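Local coordinates for protein type II restriction enzyme ngomi (Neisseria gonorrhoeae, PDB 1FIU) that recognises the double-stranded DNA sequence 5'-GCCGGC-3' and, as a magnesium-dependent homotetrameric restriction endonuclease, cleaves it after the first G, at the interface of chains A and B. Coordinates in Å, arbitrary orientation; residue numbers count along the deposited sequence, not the author numbering. Chains: chain A/B, Type II restriction enzyme ngomi.

Contact 1 and contact 2 are neighbouring patches of the interface between chains A and B, their C-alpha centres about 10 Å apart. B:Leu159 belongs to both: its side chain lies against A:Lys83 and A:Leu84 in contact 1, while its carbonyl oxygen takes a hydrogen bond from the start of helix 4-18 in contact 2. One stretch of chain B, from helix 150-153 into the loop after it, is thus gripped by two segments of chain A far apart in sequence. The interface is two-fold symmetric, so the same pair of contacts recurs with the chains exchanged, joining two subunits of the homotetramer.

Contact 1: the interface of chains A and B. Residues chain A 83-84, 86; chain B 152-153, 156, 159.
Two torsions set up the meeting of A:His86 with B:Glu152. The histidine holds CG between its own backbone N and carbonyl carbon (chi1 61°), which swings the imidazole across to chain B; B:Glu152 sets CG opposite its backbone N (chi1 176°) and bends at the next bond, bringing OE2 to the CD2 side of the ring while its backbone O meets NE2. The imidazole reaches the end of helix 150-153, where backbone carbonyls face it. Its NE2 donates to the carbonyl O of B:Ile153 at 3.0 Å, with an angle of 132° at the hydrogen. That oxygen lies close to the ring plane, but the N-H comes in from above the carbonyl plane and misses the lone pairs. A weak second bond runs from NE2 to the O of B:Glu152, 2.9 Å away, so the one N-H is split between two neighbouring carbonyls. The partial negative charge of the carbonyls at the C-terminal end of this short helix may favour an N-H donor here and might raise the tendency of the ring to protonate. The carboxylate of B:Glu152 may add to that, although its OE2 stays 4.4 Å from NE2 of A:His86. A water links the two residues again, lying between the backbone O of A:His86 and that same OE2. B:Asn156 comes over one face of the imidazole, its amide ND2 above the CG end, 4.0 Å from CG of A:His86, with amide and ring planes well tilted. Away from these polar groups, B:Leu159 splits its methyls: CD1 packs 3.8 Å from CD2 of A:Leu84, and CD2 rests on the aliphatic stem of A:Lys83, 3.8 Å from its CD.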
loop_
_atom_site.group_PDB
_atom_site.type_symbol
_atom_site.label_atom_id
_atom_site.label_comp_id
_atom_site.label_asym_id
_atom_site.label_seq_id
_atom_site.Cartn_x
_atom_site.Cartn_y
_atom_site.Cartn_z
ATOM N N LYS A 83 12.696 -18.386 27.516
ATOM C CA LYS A 83 13.710 -17.896 28.452
ATOM C C LYS A 83 13.765 -16.373 28.572
ATOM O O LYS A 83 14.551 -15.823 29.346
ATOM C CB LYS A 83 15.094 -18.447 28.049
ATOM C CG LYS A 83 15.102 -19.971 28.018
ATOM C CD LYS A 83 16.456 -20.558 27.675
ATOM C CE LYS A 83 16.407 -22.095 27.766
ATOM N NZ LYS A 83 16.046 -22.564 29.155
ATOM N N LEU A 84 12.902 -15.685 27.829
ATOM C CA LEU A 84 12.906 -14.230 27.856
ATOM C C LEU A 84 11.701 -13.624 28.600
ATOM O O LEU A 84 11.374 -12.450 28.427
ATOM C CB LEU A 84 12.975 -13.705 26.411
ATOM C CG LEU A 84 14.261 -14.083 25.644
ATOM C CD1 LEU A 84 14.155 -13.625 24.195
ATOM C CD2 LEU A 84 15.480 -13.452 26.326
ATOM N N HIS A 86 11.387 -12.444 31.473
ATOM C CA HIS A 86 11.692 -11.246 32.259
ATOM C C HIS A 86 11.803 -9.979 31.419
ATOM O O HIS A 86 11.695 -8.874 31.950
ATOM C CB HIS A 86 12.985 -11.436 33.082
ATOM C CG HIS A 86 14.203 -11.689 32.253
ATOM N ND1 HIS A 86 14.309 -12.772 31.406
ATOM C CD2 HIS A 86 15.366 -11.004 32.141
ATOM C CE1 HIS A 86 15.485 -12.743 30.805
ATOM N NE2 HIS A 86 16.146 -11.682 31.233
ATOM N N GLU B 152 21.150 -7.776 32.024
ATOM C CA GLU B 152 19.687 -7.907 32.157
ATOM C C GLU B 152 19.161 -9.109 31.343
ATOM O O GLU B 152 18.335 -9.898 31.825
ATOM C CB GLU B 152 19.017 -6.611 31.688
ATOM C CG GLU B 152 17.485 -6.643 31.677
ATOM C CD GLU B 152 16.896 -7.033 33.020
ATOM O OE1 GLU B 152 17.505 -6.687 34.063
ATOM O OE2 GLU B 152 15.821 -7.679 33.039
ATOM N N ILE B 153 19.635 -9.249 30.113
ATOM C CA ILE B 153 19.205 -10.392 29.305
ATOM C C ILE B 153 19.570 -11.662 30.091
ATOM O O ILE B 153 18.768 -12.592 30.201
ATOM C CB ILE B 153 19.896 -10.397 27.901
ATOM C CG1 ILE B 153 19.381 -9.207 27.069
ATOM C CG2 ILE B 153 19.645 -11.726 27.165
ATOM C CD1 ILE B 153 20.124 -8.987 25.738
ATOM N N ASN B 156 18.647 -14.108 34.784
ATOM C CA ASN B 156 18.368 -15.392 35.428
ATOM C C ASN B 156 19.165 -16.594 34.925
ATOM O O ASN B 156 19.343 -17.586 35.642
ATOM C CB ASN B 156 16.869 -15.702 35.309
ATOM C CG ASN B 156 16.004 -14.608 35.916
ATOM O OD1 ASN B 156 16.311 -14.098 36.988
ATOM N ND2 ASN B 156 14.920 -14.249 35.235
ATOM N N LEU B 159 22.208 -16.620 28.928
ATOM C CA LEU B 159 21.614 -16.751 27.600
ATOM C C LEU B 159 22.474 -16.321 26.417
ATOM O O LEU B 159 22.461 -16.972 25.363
ATOM C CB LEU B 159 20.305 -15.950 27.550
ATOM C CG LEU B 159 19.235 -16.305 28.573
ATOM C CD1 LEU B 159 18.001 -15.427 28.308
ATOM C CD2 LEU B 159 18.872 -17.763 28.452
HETATM O O HOH W 1 13.488 -6.292 31.671
#

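Contact 2: the interface of chains A and B. Residues chain A 3-6; chain B 159-161, 164.
A:Phe5 is tied to B:Leu159 by a direct hydrogen bond from backbone to backbone. The amide N of A:Phe5, in the first turn of helix 4-18, donates to the O of B:Leu159 at 3.0 Å. The bond is fairly straight, 157° at the hydrogen, and arrives in the carbonyl plane on a lone pair, so a helix-start N-H is paired with an acceptor from the partner subunit. The second polar link is through water: A:Thr6 OG1 is 2.7 Å from a water that lies 2.8 Å from OD1 of B:Asp161. The threonine hydroxyl lies beside its own backbone N, opposite the carbonyl carbon (chi1 -61°), and from there it faces both this water and the branch point of B:Ile164.

Apolar packing fills in around these bonds. A:Pro3 brings the CG-CD side of its ring over the flat face of the B:Asp161 carboxylate, the side chains crossing at about a right angle, with A:Pro3 CG 3.7 Å from B:Asp161 CG, the carboxylate carbon; the same proline CG also touches CG2 of B:Ile164. The proline CB sits over the peptide group between B:Leu159 and B:Val160. The A:Phe5 ring runs alongside B:Val160, both pointing the same way, and its CD1 does the touching, 3.6 Å from the CG1 methyl of B:Val160, which sits obliquely above the ring plane. B:Ile164 stretches CG1 and CD1 obliquely over the helix start, with CD1 4.0 Å from CA of A:Thr6, while CB of A:Leu4 rests against the CD2 branch of B:Leu159. Together these interactions clamp the amino-terminal end of helix 4-18 onto a loop of the neighbouring subunit, joining two subunits of the homotetramer and so probably adding to its stability.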
loop_
_atom_site.group_PDB
_atom_site.type_symbol
_atom_site.label_atom_id
_atom_site.label_comp_id
_atom_site.label_asym_id
_atom_site.label_seq_id
_atom_site.Cartn_x
_atom_site.Cartn_y
_atom_site.Cartn_z
ATOM N N PRO A 3 26.714 -20.126 26.112
ATOM C CA PRO A 3 25.439 -19.583 26.604
ATOM C C PRO A 3 24.261 -20.419 26.107
ATOM O O PRO A 3 24.394 -21.171 25.147
ATOM C CB PRO A 3 25.441 -18.150 26.072
ATOM C CG PRO A 3 26.297 -18.222 24.867
ATOM C CD PRO A 3 27.416 -19.162 25.257
ATOM N N LEU A 4 23.103 -20.299 26.752
ATOM C CA LEU A 4 21.969 -21.115 26.352
ATOM C C LEU A 4 21.447 -20.900 24.942
ATOM O O LEU A 4 20.962 -21.846 24.343
ATOM C CB LEU A 4 20.814 -20.986 27.350
ATOM C CG LEU A 4 21.122 -21.483 28.760
ATOM C CD1 LEU A 4 19.833 -21.465 29.579
ATOM C CD2 LEU A 4 21.710 -22.894 28.714
ATOM N N PHE A 5 21.522 -19.679 24.420
ATOM C CA PHE A 5 21.039 -19.469 23.060
ATOM C C PHE A 5 21.967 -20.159 22.058
ATOM O O PHE A 5 21.523 -20.568 20.983
ATOM C CB PHE A 5 20.876 -17.982 22.758
ATOM C CG PHE A 5 19.577 -17.390 23.299
ATOM C CD1 PHE A 5 19.262 -16.055 23.084
ATOM C CD2 PHE A 5 18.678 -18.179 24.012
ATOM C CE1 PHE A 5 18.063 -15.513 23.580
ATOM C CE2 PHE A 5 17.485 -17.651 24.504
ATOM C CZ PHE A 5 17.181 -16.323 24.285
ATOM N N THR A 6 23.246 -20.313 22.423
ATOM C CA THR A 6 24.181 -21.004 21.538
ATOM C C THR A 6 23.825 -22.491 21.590
ATOM O O THR A 6 23.788 -23.174 20.554
ATOM C CB THR A 6 25.646 -20.772 21.985
ATOM O OG1 THR A 6 25.930 -19.368 21.931
ATOM C CG2 THR A 6 26.635 -21.513 21.066
ATOM N N LEU B 159 22.208 -16.620 28.928
ATOM C CA LEU B 159 21.614 -16.751 27.600
ATOM C C LEU B 159 22.474 -16.321 26.417
ATOM O O LEU B 159 22.461 -16.972 25.363
ATOM C CB LEU B 159 20.305 -15.950 27.550
ATOM C CG LEU B 159 19.235 -16.305 28.573
ATOM C CD1 LEU B 159 18.001 -15.427 28.308
ATOM C CD2 LEU B 159 18.872 -17.763 28.452
ATOM N N VAL B 160 23.187 -15.206 26.556
ATOM C CA VAL B 160 23.995 -14.708 25.451
ATOM C C VAL B 160 25.389 -14.240 25.845
ATOM O O VAL B 160 25.649 -13.928 27.008
ATOM C CB VAL B 160 23.312 -13.492 24.754
ATOM C CG1 VAL B 160 21.959 -13.893 24.162
ATOM C CG2 VAL B 160 23.132 -12.353 25.760
ATOM N N ASP B 161 26.279 -14.224 24.858
ATOM C CA ASP B 161 27.630 -13.698 25.015
ATOM C C ASP B 161 27.893 -12.924 23.707
ATOM O O ASP B 161 26.964 -12.712 22.933
ATOM C CB ASP B 161 28.664 -14.810 25.308
ATOM C CG ASP B 161 28.971 -15.710 24.120
ATOM O OD1 ASP B 161 28.378 -15.566 23.030
ATOM O OD2 ASP B 161 29.843 -16.594 24.299
ATOM N N ILE B 164 26.817 -14.775 19.921
ATOM C CA ILE B 164 25.508 -15.342 19.586
ATOM C C ILE B 164 24.506 -14.180 19.637
ATOM O O ILE B 164 24.721 -13.236 20.393
ATOM C CB ILE B 164 25.149 -16.468 20.601
ATOM C CG1 ILE B 164 23.875 -17.217 20.192
ATOM C CG2 ILE B 164 25.018 -15.893 21.986
ATOM C CD1 ILE B 164 24.002 -18.037 18.913
HETATM O O HOH W 2 28.274 -18.116 21.768
#